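Local coordinates for protein LP04448p (Drosophila melanogaster, PDB 2QK2) that probably binds tubulin through its TOG domains and, as a member of the XMAP215 family, helps to regulate microtubule growth at plus ends, at residues T164-L169 against I236-A241. Numbering follows the deposited sequence.
Sequences TQPTAL and IKIKVA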
ATOM      1  N   THR A 164      11.731  -5.539  -0.798  1.00 30.03           N
ATOM      2  CA  THR A 164      11.513  -6.708  -1.629  1.00 29.95           C
ATOM      3  C   THR A 164      12.806  -7.474  -1.890  1.00 30.57           C
ATOM      4  O   THR A 164      13.864  -6.880  -2.067  1.00 30.92           O
ATOM      5  CB  THR A 164      10.886  -6.299  -2.977  1.00 28.26           C
ATOM      6  OG1 THR A 164       9.688  -5.549  -2.733  1.00 29.58           O
ATOM      7  CG2 THR A 164      10.544  -7.523  -3.807  1.00 29.98           C
ATOM      8  N   GLN A 165      12.714  -8.800  -1.896  1.00 31.54           N
ATOM      9  CA  GLN A 165      13.870  -9.641  -2.170  1.00 33.33           C
ATOM     10  C   GLN A 165      14.122  -9.618  -3.675  1.00 32.81           C
ATOM     11  O   GLN A 165      13.187  -9.738  -4.470  1.00 31.13           O
ATOM     12  CB  GLN A 165      13.605 -11.086  -1.732  1.00 36.08           C
ATOM     13  CG  GLN A 165      13.649 -11.322  -0.233  1.00 39.90           C
ATOM     14  CD  GLN A 165      14.998 -10.975   0.362  1.00 43.20           C
ATOM     15  OE1 GLN A 165      16.040 -11.351  -0.177  1.00 45.27           O
ATOM     16  NE2 GLN A 165      14.986 -10.260   1.480  1.00 44.60           N
ATOM     17  N   PRO A 166      15.388  -9.462  -4.089  1.00 32.89           N
ATOM     18  CA  PRO A 166      15.682  -9.435  -5.523  1.00 33.02           C
ATOM     19  C   PRO A 166      15.130 -10.669  -6.232  1.00 33.37           C
ATOM     20  O   PRO A 166      14.659 -10.582  -7.367  1.00 33.14           O
ATOM     21  CB  PRO A 166      17.205  -9.372  -5.558  1.00 34.18           C
ATOM     22  CG  PRO A 166      17.526  -8.573  -4.321  1.00 34.04           C
ATOM     23  CD  PRO A 166      16.602  -9.205  -3.295  1.00 34.02           C
ATOM     24  N   THR A 167      15.166 -11.814  -5.552  1.00 33.40           N
ATOM     25  CA  THR A 167      14.669 -13.057  -6.141  1.00 35.91           C
ATOM     26  C   THR A 167      13.148 -13.090  -6.312  1.00 36.01           C
ATOM     27  O   THR A 167      12.605 -14.040  -6.879  1.00 37.08           O
ATOM     28  CB  THR A 167      15.093 -14.292  -5.309  1.00 37.17           C
ATOM     29  OG1 THR A 167      14.615 -14.161  -3.964  1.00 39.42           O
ATOM     30  CG2 THR A 167      16.611 -14.425  -5.297  1.00 37.19           C
ATOM     31  N   ALA A 168      12.462 -12.056  -5.829  1.00 35.33           N
ATOM     32  CA  ALA A 168      11.009 -11.991  -5.952  1.00 33.25           C
ATOM     33  C   ALA A 168      10.585 -11.501  -7.337  1.00 33.99           C
ATOM     34  O   ALA A 168       9.403 -11.558  -7.689  1.00 32.81           O
ATOM     35  CB  ALA A 168      10.431 -11.081  -4.877  1.00 33.27           C
ATOM     36  N   LEU A 169      11.546 -11.024  -8.126  1.00 32.72           N
ATOM     37  CA  LEU A 169      11.248 -10.534  -9.468  1.00 33.89           C
ATOM     38  C   LEU A 169      11.931 -11.329 -10.582  1.00 34.25           C
ATOM     39  O   LEU A 169      13.160 -11.348 -10.669  1.00 36.28           O
ATOM     40  CB  LEU A 169      11.661  -9.065  -9.613  1.00 36.17           C
ATOM     41  CG  LEU A 169      10.893  -7.974  -8.861  1.00 38.92           C
ATOM     42  CD1 LEU A 169      11.283  -7.983  -7.394  1.00 39.34           C
ATOM     43  CD2 LEU A 169      11.218  -6.617  -9.479  1.00 38.59           C
ATOM     44  N   ILE A 236      17.679   0.233   0.120  1.00 49.28           N
ATOM     45  CA  ILE A 236      17.085  -1.097   0.146  1.00 51.00           C
ATOM     46  C   ILE A 236      17.190  -1.627   1.570  1.00 54.69           C
ATOM     47  O   ILE A 236      18.270  -1.987   2.040  1.00 54.94           O
ATOM     48  CB  ILE A 236      17.802  -2.056  -0.815  1.00 48.71           C
ATOM     49  CG1 ILE A 236      17.776  -1.478  -2.234  1.00 48.26           C
ATOM     50  CG2 ILE A 236      17.130  -3.423  -0.779  1.00 49.29           C
ATOM     51  CD1 ILE A 236      16.390  -1.113  -2.736  1.00 42.73           C
ATOM     52  N   LYS A 237      16.049  -1.670   2.246  1.00 58.01           N
ATOM     53  CA  LYS A 237      15.980  -2.103   3.631  1.00 61.93           C
ATOM     54  C   LYS A 237      16.026  -3.608   3.870  1.00 64.83           C
ATOM     55  O   LYS A 237      16.025  -4.044   5.016  1.00 65.75           O
ATOM     56  CB  LYS A 237      14.721  -1.516   4.264  1.00 62.22           C
ATOM     57  CG  LYS A 237      14.666  -0.002   4.159  1.00 63.13           C
ATOM     58  CD  LYS A 237      13.252   0.527   4.309  1.00 65.23           C
ATOM     59  CE  LYS A 237      13.224   2.049   4.198  1.00 66.63           C
ATOM     60  NZ  LYS A 237      13.855   2.553   2.936  1.00 66.72           N
ATOM     61  N   ILE A 238      16.080  -4.406   2.809  1.00 67.65           N
ATOM     62  CA  ILE A 238      16.119  -5.852   2.990  1.00 71.38           C
ATOM     63  C   ILE A 238      17.506  -6.472   2.841  1.00 73.65           C
ATOM     64  O   ILE A 238      18.483  -5.788   2.526  1.00 72.99           O
ATOM     65  CB  ILE A 238      15.143  -6.569   2.012  1.00 72.44           C
ATOM     66  CG1 ILE A 238      15.477  -6.219   0.558  1.00 72.48           C
ATOM     67  CG2 ILE A 238      13.712  -6.182   2.337  1.00 72.82           C
ATOM     68  CD1 ILE A 238      16.659  -6.978  -0.015  1.00 72.90           C
ATOM     69  N   LYS A 239      17.573  -7.778   3.088  1.00 76.47           N
ATOM     70  CA  LYS A 239      18.807  -8.549   2.978  1.00 78.86           C
ATOM     71  C   LYS A 239      18.581  -9.649   1.949  1.00 80.21           C
ATOM     72  O   LYS A 239      17.704 -10.497   2.124  1.00 80.78           O
ATOM     73  CB  LYS A 239      19.157  -9.186   4.322  1.00 79.84           C
ATOM     74  CG  LYS A 239      20.332 -10.155   4.279  1.00 80.93           C
ATOM     75  CD  LYS A 239      21.639  -9.447   3.963  1.00 81.37           C
ATOM     76  CE  LYS A 239      22.803 -10.423   3.968  1.00 81.14           C
ATOM     77  NZ  LYS A 239      24.101  -9.731   3.745  1.00 81.13           N
ATOM     78  N   VAL A 240      19.371  -9.637   0.881  1.00 81.06           N
ATOM     79  CA  VAL A 240      19.237 -10.635  -0.172  1.00 82.29           C
ATOM     80  C   VAL A 240      19.418 -12.061   0.357  1.00 83.44           C
ATOM     81  O   VAL A 240      18.454 -12.699   0.786  1.00 82.92           O
ATOM     82  CB  VAL A 240      20.255 -10.381  -1.306  1.00 81.82           C
ATOM     83  CG1 VAL A 240      19.994 -11.331  -2.467  1.00 81.53           C
ATOM     84  CG2 VAL A 240      20.165  -8.933  -1.767  1.00 81.56           C
ATOM     85  N   ALA A 241      20.655 -12.551   0.324  1.00 85.19           N
ATOM     86  CA  ALA A 241      20.978 -13.900   0.786  1.00 86.19           C
ATOM     87  C   ALA A 241      20.432 -14.952  -0.176  1.00 86.65           C
ATOM     88  O   ALA A 241      21.243 -15.749  -0.695  1.00 87.12           O
ATOM     89  CB  ALA A 241      20.418 -14.132   2.191  1.00 86.20           C
TER
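After helix 221-233 the chain continues as an irregular tail over the loop that joins helix 147-161 to helix 171-185. Ile236 packs on Leu206 of helix 190-207, and Lys237 makes a backbone hydrogen bond with Thr162, at the start of the tail's path beside the loop. Ile238 then points its CB toward 164-169. Its CG1 is wedged between the backbone N and C (chi1 58°) and lies 3.2 Å from Thr164 O, while CD1 meets Pro166 CD tip to tip at 4.0 Å. Thr164 itself faces the other way, its OG1 hydrogen-bonded to Ala160 O and Tyr126 OH. In this TOG-domain fragment, built of paired HEAT-repeat helices, the contact ties the C-terminal segment to an inter-helix loop at the surface. Lys239 takes part through its backbone: Gln165, with a kink at chi2 (-60°), gives NE2 to Lys239 O at 2.8 Å. The bond is bent, 144° at the hydrogen, and although the acceptor lies close to the amide plane, the donor stands above the carbonyl plane. An alanine in place of Gln165 would lose this bond and would probably leave the tail less firmly held. The side chains of Val240 and Pro166 cross obliquely, CG2 touching Pro166 CG at 3.7 Å. Gln165 OE1 sits 2.9 Å from Val240 O and 3.0 Å from Lys239 O, a pairing of acceptors probably unfavourable with the amide as modelled.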